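Local coordinates for tryptophanyl-tRNA synthetase (Cryptosporidium parvum Iowa II, PDB 3HV0), which probably catalyses the ATP-dependent attachment of L-tryptophan to tRNA(Trp), releasing AMP and diphosphate, and here holds free tryptophan in its class I synthetase catalytic domain, at residues L77-G82 and L97-L102; G91-F96 and I143-D148; E137-I142 and T152-N157. All blocks are in the same frame, centred on the assembly; numbering follows the deposited sequence.

Contact 1 of 3, residues L77-G82 and L97-L102. With TRP (tryptophan), chain C.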
loop_
_atom_site.group_PDB
_atom_site.type_symbol
_atom_site.label_atom_id
_atom_site.label_comp_id
_atom_site.label_asym_id
_atom_site.label_seq_id
_atom_site.Cartn_x
_atom_site.Cartn_y
_atom_site.Cartn_z
ATOM N N LEU A 77 -3.161 13.463 19.025
ATOM C CA LEU A 77 -3.550 12.126 19.459
ATOM C C LEU A 77 -3.782 11.258 18.232
ATOM O O LEU A 77 -4.198 11.740 17.223
ATOM C CB LEU A 77 -4.811 12.188 20.324
ATOM C CG LEU A 77 -4.734 13.056 21.592
ATOM C CD1 LEU A 77 -6.078 13.632 22.026
ATOM C CD2 LEU A 77 -4.091 12.276 22.733
ATOM N N TYR A 78 -3.480 9.978 18.325
ATOM C CA TYR A 78 -3.807 9.016 17.274
ATOM C C TYR A 78 -4.311 7.731 17.925
ATOM O O TYR A 78 -3.633 7.113 18.751
ATOM C CB TYR A 78 -2.597 8.743 16.385
ATOM C CG TYR A 78 -2.602 7.448 15.575
ATOM C CD1 TYR A 78 -3.722 7.022 14.884
ATOM C CD2 TYR A 78 -1.448 6.694 15.456
ATOM C CE1 TYR A 78 -3.697 5.867 14.130
ATOM C CE2 TYR A 78 -1.415 5.533 14.705
ATOM C CZ TYR A 78 -2.543 5.121 14.039
ATOM O OH TYR A 78 -2.496 3.936 13.300
ATOM N N THR A 79 -5.531 7.360 17.573
ATOM C CA THR A 79 -6.081 6.094 17.995
ATOM C C THR A 79 -6.792 5.449 16.814
ATOM O O THR A 79 -6.887 6.055 15.780
ATOM C CB THR A 79 -6.977 6.263 19.198
ATOM O OG1 THR A 79 -6.980 5.037 19.924
ATOM C CG2 THR A 79 -8.383 6.604 18.803
ATOM N N GLY A 80 -7.253 4.222 16.968
ATOM C CA GLY A 80 -7.864 3.497 15.831
ATOM C C GLY A 80 -8.844 2.415 16.199
ATOM O O GLY A 80 -9.086 2.169 17.372
ATOM N N ARG A 81 -9.413 1.789 15.161
ATOM C CA ARG A 81 -10.462 0.797 15.290
ATOM C C ARG A 81 -10.462 -0.142 14.048
ATOM O O ARG A 81 -10.353 0.295 12.923
ATOM C CB ARG A 81 -11.784 1.535 15.493
ATOM C CG ARG A 81 -13.046 0.817 15.064
ATOM C CD ARG A 81 -13.352 -0.436 15.886
ATOM N NE ARG A 81 -14.540 -1.122 15.392
ATOM C CZ ARG A 81 -14.947 -2.314 15.799
ATOM N NH1 ARG A 81 -14.270 -2.976 16.717
ATOM N NH2 ARG A 81 -16.041 -2.854 15.272
ATOM N N GLY A 82 -10.563 -1.444 14.273
ATOM C CA GLY A 82 -10.661 -2.407 13.181
ATOM C C GLY A 82 -12.094 -2.860 12.983
ATOM O O GLY A 82 -12.615 -3.570 13.827
ATOM N N LEU A 97 -13.458 6.667 24.773
ATOM C CA LEU A 97 -13.881 7.523 25.883
ATOM C C LEU A 97 -12.681 8.200 26.556
ATOM O O LEU A 97 -12.736 9.370 26.935
ATOM C CB LEU A 97 -14.699 6.740 26.918
ATOM C CG LEU A 97 -16.123 6.273 26.558
ATOM C CD1 LEU A 97 -16.823 5.709 27.808
ATOM C CD2 LEU A 97 -16.980 7.353 25.917
ATOM N N PHE A 98 -11.577 7.473 26.674
ATOM C CA PHE A 98 -10.355 8.034 27.271
ATOM C C PHE A 98 -9.704 9.131 26.409
ATOM O O PHE A 98 -9.295 10.178 26.914
ATOM C CB PHE A 98 -9.353 6.927 27.532
ATOM C CG PHE A 98 -8.193 7.364 28.341
ATOM C CD1 PHE A 98 -8.359 7.690 29.677
ATOM C CD2 PHE A 98 -6.934 7.462 27.771
ATOM C CE1 PHE A 98 -7.291 8.106 30.445
ATOM C CE2 PHE A 98 -5.856 7.857 28.510
ATOM C CZ PHE A 98 -6.023 8.181 29.867
ATOM N N THR A 99 -9.635 8.891 25.110
ATOM C CA THR A 99 -9.149 9.881 24.162
ATOM C C THR A 99 -9.971 11.178 24.116
ATOM O O THR A 99 -9.428 12.263 23.916
ATOM C CB THR A 99 -9.178 9.308 22.763
ATOM O OG1 THR A 99 -8.436 8.072 22.736
ATOM C CG2 THR A 99 -8.603 10.346 21.776
ATOM N N LYS A 100 -11.288 11.068 24.245
ATOM C CA LYS A 100 -12.143 12.254 24.288
ATOM C C LYS A 100 -11.727 13.081 25.502
ATOM O O LYS A 100 -11.549 14.284 25.406
ATOM C CB LYS A 100 -13.626 11.851 24.391
ATOM C CG LYS A 100 -14.636 12.944 24.027
ATOM C CD LYS A 100 -15.269 13.554 25.261
ATOM C CE LYS A 100 -16.229 14.738 24.935
ATOM N NZ LYS A 100 -15.566 15.819 24.133
ATOM N N TYR A 101 -11.541 12.408 26.629
ATOM C CA TYR A 101 -11.112 13.075 27.846
ATOM C C TYR A 101 -9.758 13.768 27.603
ATOM O O TYR A 101 -9.550 14.918 28.022
ATOM C CB TYR A 101 -11.015 12.094 29.021
ATOM C CG TYR A 101 -10.062 12.563 30.072
ATOM C CD1 TYR A 101 -10.439 13.547 30.989
ATOM C CD2 TYR A 101 -8.760 12.062 30.132
ATOM C CE1 TYR A 101 -9.553 14.003 31.957
ATOM C CE2 TYR A 101 -7.863 12.517 31.092
ATOM C CZ TYR A 101 -8.269 13.494 31.998
ATOM O OH TYR A 101 -7.393 13.927 32.960
ATOM N N LEU A 102 -8.848 13.069 26.918
ATOM C CA LEU A 102 -7.551 13.660 26.618
ATOM C C LEU A 102 -7.678 14.845 25.647
ATOM O O LEU A 102 -6.911 15.796 25.714
ATOM C CB LEU A 102 -6.607 12.622 26.040
ATOM C CG LEU A 102 -6.132 11.491 26.952
ATOM C CD1 LEU A 102 -5.468 10.415 26.081
ATOM C CD2 LEU A 102 -5.204 11.998 28.030
HETATM N N TRP C . -5.737 -2.619 14.331
HETATM C CA TRP C . -6.440 -2.002 15.494
HETATM C C TRP C . -7.519 -2.945 16.007
HETATM O O TRP C . -7.961 -3.847 15.272
HETATM C CB TRP C . -7.041 -0.625 15.150
HETATM C CG TRP C . -6.054 0.514 15.248
HETATM C CD1 TRP C . -5.454 1.180 14.207
HETATM C CD2 TRP C . -5.562 1.135 16.446
HETATM N NE1 TRP C . -4.632 2.165 14.685
HETATM C CE2 TRP C . -4.667 2.150 16.053
HETATM C CE3 TRP C . -5.791 0.933 17.804
HETATM C CZ2 TRP C . -4.002 2.959 16.972
HETATM C CZ3 TRP C . -5.126 1.735 18.714
HETATM C CH2 TRP C . -4.231 2.731 18.292
HETATM O OXT TRP C . -7.938 -2.807 17.172
#

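Contact 2 of 3, residues G91-F96 and I143-D148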
loop_
_atom_site.group_PDB
_atom_site.type_symbol
_atom_site.label_atom_id
_atom_site.label_comp_id
_atom_site.label_asym_id
_atom_site.label_seq_id
_atom_site.Cartn_x
_atom_site.Cartn_y
_atom_site.Cartn_z
ATOM N N GLY A 91 -16.412 -2.663 25.170
ATOM C CA GLY A 91 -14.995 -2.748 25.516
ATOM C C GLY A 91 -14.193 -1.797 24.658
ATOM O O GLY A 91 -13.252 -1.160 25.125
ATOM N N HIS A 92 -14.598 -1.692 23.394
ATOM C CA HIS A 92 -13.954 -0.804 22.426
ATOM C C HIS A 92 -14.166 0.654 22.704
ATOM O O HIS A 92 -13.497 1.468 22.117
ATOM C CB HIS A 92 -14.440 -1.104 21.012
ATOM C CG HIS A 92 -13.919 -2.392 20.458
ATOM N ND1 HIS A 92 -14.743 -3.401 20.002
ATOM C CD2 HIS A 92 -12.651 -2.834 20.292
ATOM C CE1 HIS A 92 -13.999 -4.410 19.574
ATOM N NE2 HIS A 92 -12.728 -4.094 19.747
ATOM N N LEU A 93 -15.101 0.993 23.576
ATOM C CA LEU A 93 -15.293 2.389 23.966
ATOM C C LEU A 93 -14.286 2.854 25.013
ATOM O O LEU A 93 -14.207 4.043 25.309
ATOM C CB LEU A 93 -16.702 2.594 24.524
ATOM C CG LEU A 93 -17.875 2.632 23.545
ATOM C CD1 LEU A 93 -19.151 2.779 24.374
ATOM C CD2 LEU A 93 -17.741 3.783 22.548
ATOM N N VAL A 94 -13.550 1.917 25.601
ATOM C CA VAL A 94 -12.579 2.250 26.636
ATOM C C VAL A 94 -11.469 3.174 26.085
ATOM O O VAL A 94 -11.236 4.257 26.631
ATOM C CB VAL A 94 -12.032 0.981 27.345
ATOM C CG1 VAL A 94 -10.732 1.279 28.132
ATOM C CG2 VAL A 94 -13.118 0.389 28.262
ATOM N N PRO A 95 -10.821 2.798 24.983
ATOM C CA PRO A 95 -9.842 3.765 24.490
ATOM C C PRO A 95 -10.452 5.051 23.920
ATOM O O PRO A 95 -9.862 6.109 24.066
ATOM C CB PRO A 95 -9.104 2.986 23.395
ATOM C CG PRO A 95 -9.362 1.576 23.686
ATOM C CD PRO A 95 -10.753 1.538 24.233
ATOM N N PHE A 96 -11.626 4.964 23.297
ATOM C CA PHE A 96 -12.281 6.133 22.695
ATOM C C PHE A 96 -12.780 7.151 23.737
ATOM O O PHE A 96 -12.537 8.354 23.593
ATOM C CB PHE A 96 -13.397 5.711 21.731
ATOM C CG PHE A 96 -12.876 5.237 20.399
ATOM C CD1 PHE A 96 -12.438 6.139 19.458
ATOM C CD2 PHE A 96 -12.761 3.891 20.121
ATOM C CE1 PHE A 96 -11.916 5.715 18.263
ATOM C CE2 PHE A 96 -12.253 3.465 18.924
ATOM C CZ PHE A 96 -11.834 4.371 17.992
ATOM N N ILE A 143 -18.119 8.840 16.527
ATOM C CA ILE A 143 -18.542 10.250 16.652
ATOM C C ILE A 143 -19.527 10.437 17.811
ATOM O O ILE A 143 -19.555 11.493 18.460
ATOM C CB ILE A 143 -19.162 10.772 15.339
ATOM C CG1 ILE A 143 -18.099 10.829 14.239
ATOM C CG2 ILE A 143 -19.784 12.154 15.523
ATOM C CD1 ILE A 143 -18.666 10.796 12.849
ATOM N N ALA A 144 -20.314 9.398 18.082
ATOM C CA ALA A 144 -21.271 9.422 19.197
ATOM C C ALA A 144 -20.627 9.568 20.586
ATOM O O ALA A 144 -21.333 9.768 21.551
ATOM C CB ALA A 144 -22.178 8.176 19.155
ATOM N N CYS A 145 -19.304 9.452 20.688
ATOM C CA CYS A 145 -18.593 9.685 21.953
ATOM C C CYS A 145 -18.380 11.174 22.271
ATOM O O CYS A 145 -17.847 11.529 23.329
ATOM C CB CYS A 145 -17.233 8.978 21.931
ATOM S SG CYS A 145 -17.254 7.120 21.706
ATOM N N GLY A 146 -18.762 12.049 21.345
ATOM C CA GLY A 146 -18.725 13.492 21.578
ATOM C C GLY A 146 -17.423 14.193 21.240
ATOM O O GLY A 146 -17.097 15.215 21.843
ATOM N N PHE A 147 -16.685 13.669 20.263
ATOM C CA PHE A 147 -15.472 14.325 19.789
ATOM C C PHE A 147 -15.826 15.627 19.086
ATOM O O PHE A 147 -16.906 15.749 18.514
ATOM C CB PHE A 147 -14.709 13.445 18.815
ATOM C CG PHE A 147 -14.155 12.197 19.428
ATOM C CD1 PHE A 147 -14.686 10.952 19.106
ATOM C CD2 PHE A 147 -13.091 12.256 20.307
ATOM C CE1 PHE A 147 -14.171 9.786 19.671
ATOM C CE2 PHE A 147 -12.573 11.100 20.877
ATOM C CZ PHE A 147 -13.122 9.852 20.546
ATOM N N ASP A 148 -14.900 16.584 19.126
ATOM C CA ASP A 148 -15.080 17.883 18.465
ATOM C C ASP A 148 -14.622 17.740 17.018
ATOM O O ASP A 148 -13.480 17.366 16.788
ATOM C CB ASP A 148 -14.262 18.956 19.197
ATOM C CG ASP A 148 -14.534 20.368 18.705
ATOM O OD1 ASP A 148 -15.062 20.560 17.578
ATOM O OD2 ASP A 148 -14.203 21.311 19.466
#

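Contact 3 of 3, residues E137-I142 and T152-N157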
loop_
_atom_site.group_PDB
_atom_site.type_symbol
_atom_site.label_atom_id
_atom_site.label_comp_id
_atom_site.label_asym_id
_atom_site.label_seq_id
_atom_site.Cartn_x
_atom_site.Cartn_y
_atom_site.Cartn_z
ATOM N N GLU A 137 -20.344 2.633 9.589
ATOM C CA GLU A 137 -21.237 2.535 10.736
ATOM C C GLU A 137 -20.455 2.739 12.015
ATOM O O GLU A 137 -20.886 3.473 12.910
ATOM C CB GLU A 137 -21.948 1.188 10.763
ATOM C CG GLU A 137 -22.906 0.971 9.608
ATOM C CD GLU A 137 -24.027 1.979 9.585
ATOM O OE1 GLU A 137 -24.401 2.479 10.656
ATOM O OE2 GLU A 137 -24.538 2.271 8.487
ATOM N N ASN A 138 -19.296 2.092 12.090
ATOM C CA ASN A 138 -18.362 2.286 13.213
ATOM C C ASN A 138 -18.015 3.756 13.480
ATOM O O ASN A 138 -17.931 4.151 14.637
ATOM C CB ASN A 138 -17.084 1.489 12.988
ATOM C CG ASN A 138 -17.260 -0.009 13.250
ATOM O OD1 ASN A 138 -16.273 -0.718 13.399
ATOM N ND2 ASN A 138 -18.511 -0.499 13.307
ATOM N N MET A 139 -17.833 4.557 12.424
ATOM C CA MET A 139 -17.583 6.002 12.575
ATOM C C MET A 139 -18.677 6.703 13.353
ATOM O O MET A 139 -18.387 7.588 14.160
ATOM C CB MET A 139 -17.482 6.720 11.225
ATOM C CG MET A 139 -16.294 6.332 10.398
ATOM S SD MET A 139 -15.940 7.468 9.047
ATOM C CE MET A 139 -16.425 9.018 9.817
ATOM N N LYS A 140 -19.923 6.326 13.084
ATOM C CA LYS A 140 -21.067 6.880 13.795
ATOM C C LYS A 140 -20.980 6.602 15.301
ATOM O O LYS A 140 -21.233 7.493 16.131
ATOM C CB LYS A 140 -22.389 6.314 13.243
ATOM C CG LYS A 140 -22.683 6.669 11.799
ATOM C CD LYS A 140 -23.907 5.929 11.269
ATOM C CE LYS A 140 -24.462 6.639 10.033
ATOM N NZ LYS A 140 -25.576 5.908 9.358
ATOM N N ASP A 141 -20.648 5.366 15.651
ATOM C CA ASP A 141 -20.438 5.022 17.051
ATOM C C ASP A 141 -19.280 5.839 17.606
ATOM O O ASP A 141 -19.295 6.242 18.757
ATOM C CB ASP A 141 -20.066 3.547 17.213
ATOM C CG ASP A 141 -21.147 2.594 16.760
ATOM O OD1 ASP A 141 -20.791 1.444 16.403
ATOM O OD2 ASP A 141 -22.334 2.965 16.776
ATOM N N ILE A 142 -18.245 6.036 16.789
ATOM C CA ILE A 142 -17.066 6.764 17.248
ATOM C C ILE A 142 -17.429 8.227 17.485
ATOM O O ILE A 142 -17.128 8.769 18.553
ATOM C CB ILE A 142 -15.869 6.600 16.300
ATOM C CG1 ILE A 142 -15.320 5.180 16.433
ATOM C CG2 ILE A 142 -14.763 7.622 16.619
ATOM C CD1 ILE A 142 -14.333 4.775 15.376
ATOM N N THR A 152 -10.975 16.961 15.216
ATOM C CA THR A 152 -10.893 15.527 14.951
ATOM C C THR A 152 -10.961 15.209 13.476
ATOM O O THR A 152 -11.862 15.696 12.789
ATOM C CB THR A 152 -12.051 14.763 15.628
ATOM O OG1 THR A 152 -12.097 15.098 17.011
ATOM C CG2 THR A 152 -11.879 13.244 15.469
ATOM N N PHE A 153 -10.039 14.352 13.019
ATOM C CA PHE A 153 -10.017 13.873 11.648
ATOM C C PHE A 153 -10.117 12.355 11.639
ATOM O O PHE A 153 -9.242 11.657 12.135
ATOM C CB PHE A 153 -8.751 14.360 10.910
ATOM C CG PHE A 153 -8.560 13.720 9.568
ATOM C CD1 PHE A 153 -9.541 13.810 8.607
ATOM C CD2 PHE A 153 -7.418 12.983 9.278
ATOM C CE1 PHE A 153 -9.388 13.188 7.375
ATOM C CE2 PHE A 153 -7.258 12.368 8.032
ATOM C CZ PHE A 153 -8.248 12.482 7.085
ATOM N N ILE A 154 -11.200 11.839 11.075
ATOM C CA ILE A 154 -11.432 10.399 11.009
ATOM C C ILE A 154 -11.305 9.978 9.548
ATOM O O ILE A 154 -11.626 10.766 8.652
ATOM C CB ILE A 154 -12.826 10.030 11.560
ATOM C CG1 ILE A 154 -13.061 10.755 12.902
ATOM C CG2 ILE A 154 -12.989 8.489 11.672
ATOM C CD1 ILE A 154 -14.375 10.399 13.637
ATOM N N PHE A 155 -10.824 8.754 9.313
ATOM C CA PHE A 155 -10.617 8.273 7.966
ATOM C C PHE A 155 -10.500 6.750 7.892
ATOM O O PHE A 155 -10.063 6.086 8.850
ATOM C CB PHE A 155 -9.337 8.898 7.383
ATOM C CG PHE A 155 -8.071 8.491 8.100
ATOM C CD1 PHE A 155 -7.604 9.220 9.187
ATOM C CD2 PHE A 155 -7.347 7.374 7.680
ATOM C CE1 PHE A 155 -6.448 8.844 9.837
ATOM C CE2 PHE A 155 -6.204 6.991 8.331
ATOM C CZ PHE A 155 -5.751 7.729 9.418
ATOM N N THR A 156 -10.871 6.197 6.739
ATOM C CA THR A 156 -10.629 4.788 6.470
ATOM C C THR A 156 -9.356 4.640 5.648
ATOM O O THR A 156 -9.030 5.507 4.839
ATOM C CB THR A 156 -11.783 4.125 5.683
ATOM O OG1 THR A 156 -11.673 4.417 4.275
ATOM C CG2 THR A 156 -13.147 4.537 6.240
ATOM N N ASN A 157 -8.655 3.528 5.821
ATOM C CA ASN A 157 -7.462 3.290 5.037
ATOM C C ASN A 157 -7.764 3.226 3.533
ATOM O O ASN A 157 -6.978 3.691 2.734
ATOM C CB ASN A 157 -6.738 2.030 5.497
ATOM C CG ASN A 157 -5.957 2.229 6.761
ATOM O OD1 ASN A 157 -5.616 3.345 7.122
ATOM N ND2 ASN A 157 -5.678 1.143 7.453
#

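Contact 1 of 3, residues L77-G82 and L97-L102
A buried helix-on-strand contact sets Leu77 and Thr79 of strand 76-81 against Thr99 and Leu102 of helix 93-106, the first two elements of a beta-alpha-beta unit in the Rossmann-like domain of a class I synthetase. Over these short segments the axes run nearly antiparallel, at 166°, and 10.0 Å apart. Leu77 uses both branches: its CD2 meets Leu102 CD1 at 4.1 Å, and CD1 lies 4.1 Å from Thr99 O. Thr79 turns its methyl to the helix, CG2 standing 4.2 Å from Thr99 OG1. With OG1 anti to its own backbone N (chi1 -153°), Thr79 has its hydroxyl placed to bond Pro225 O; Thr99 OG1 is bonded to Pro95 O.

Tyr78, whose CB points away from the helix, serves the tryptophan pocket. The ligand's NE1 donates to Tyr78 OH over 3.1 Å, nearly straight at 163°, and ligand atom CZ2 lies over the rim of one phenol face. Hydrogen bonds with Gln201 O and Gln113 OE1 help position that hydroxyl. Gly80, without a side chain, lets the indole approach to 3.4 Å between CA and ligand atom CD2. The strand therefore meets its helix through weak apolar packing, with both threonine hydroxyls bonded to carbonyls, while its tyrosine bond is consistent with recognition of the indole N-H.

Contact 2 of 3, residues G91-F96 and I143-D148
Cys145 and Phe147, in the loop after helix 128-143, close on Leu93 and Phe96 near the N-terminal end of helix 93-106. The tight part has two centres. At one, Cys145 SG sits 3.5 Å from Leu93 CD2 and 4.1 Å from Phe96 CB; with SG anti to the carbonyl carbon (chi1 -60°), the sulfur leaves the loop toward the helix and touches both carbons, which lie in roughly perpendicular directions from it. At the other, the outer end of the Phe147 ring reaches the rim of Phe96: CZ is 3.9 Å from Phe96 CD1, near the plane of that ring, and the two side chains cross at about a right angle. Phe147 CZ also comes within 3.4 Å of Phe96 O. The Phe96 ring has His92 O at its edge too, in plane, and its side chain lies about 7 Å, nearest atoms, from the bound tryptophan. Thr99, Lys100 and Gln103 add further helix contacts to Phe147, and Phe377 of helix 371-378 packs on it as well.

The solvent side is looser. A type I turn from Ile143 to Gly146, with Gly146 N bonded to Ile143 O, brings the exposed Gly146 to positive phi (88°) as the chain leaves the helix. Its carbonyl O nevertheless takes a hydrogen bond from Lys100 NZ. Sulfur, methyl and aromatic carbons thus hold the packed side by dispersion, while the exposed turn relies on backbone and lysine hydrogen bonds.

Contact 3 of 3, residues E137-I142 and T152-N157
Met139 and Ile142 of helix 128-143 pack on Ile154 of strand 152-156, which runs parallel to strand 110-114 at one edge of the Rossmann-like sheet within this chain; the helix belongs to the crossover between those strands. Polar interactions lie round the touching residues. Asn138 OD1 accepts a hydrogen bond from Arg81 NE, tying the helix to the strand that lines the tryptophan pocket, and Asn138 ND2 bonds to Ser85 O. On the helix, Glu137 OE1 and Asp141 OD2 both form salt bridges to Arg366, so one guanidinium group bridges two carboxylates a turn apart. At the end of the strand Thr156 is the N-cap of the next helix, its OG1 capping a backbone N.

Across the contact itself the interaction is apolar. Leu114 and Phe377 also touch Ile154. Both branches of Ile154 are engaged, and each helix side chain runs past it in the opposite direction. At the longer branch, CD1 meets Ile142 CG2 at 4.1 Å. At the shorter, CG2 lies 4.1 Å from Met139 SD, and a bend in the methionine chain (chi3 34°) folds its end methyl over so that Met139 CE rests 3.9 Å from Ile154 CG2.

In the fold
From the N terminus, strand residues 77-82 open contact 1, and the chain passes through 91-96, which open contact 2, before 97-102 close contact 1 after 14 intervening residues. Contact 2 stays open across strand 110-114, helix 116-122 and nearly all of helix 128-143; 137-142 meanwhile open contact 3, 143-148 close contact 2, and 152-157 close contact 3. Contact 2 crosses each of the others, whereas contacts 1 and 3 follow in series. Helix 93-106 serves contacts 1 and 2, while contacts 1 and 3 anchor two helices on one sheet. Contact 2 ties helix 93-106 to the loop following helix 128-143, and Phe96 CZ meets Ile142 CD1 at 3.6 Å where contacts 2 and 3 abut.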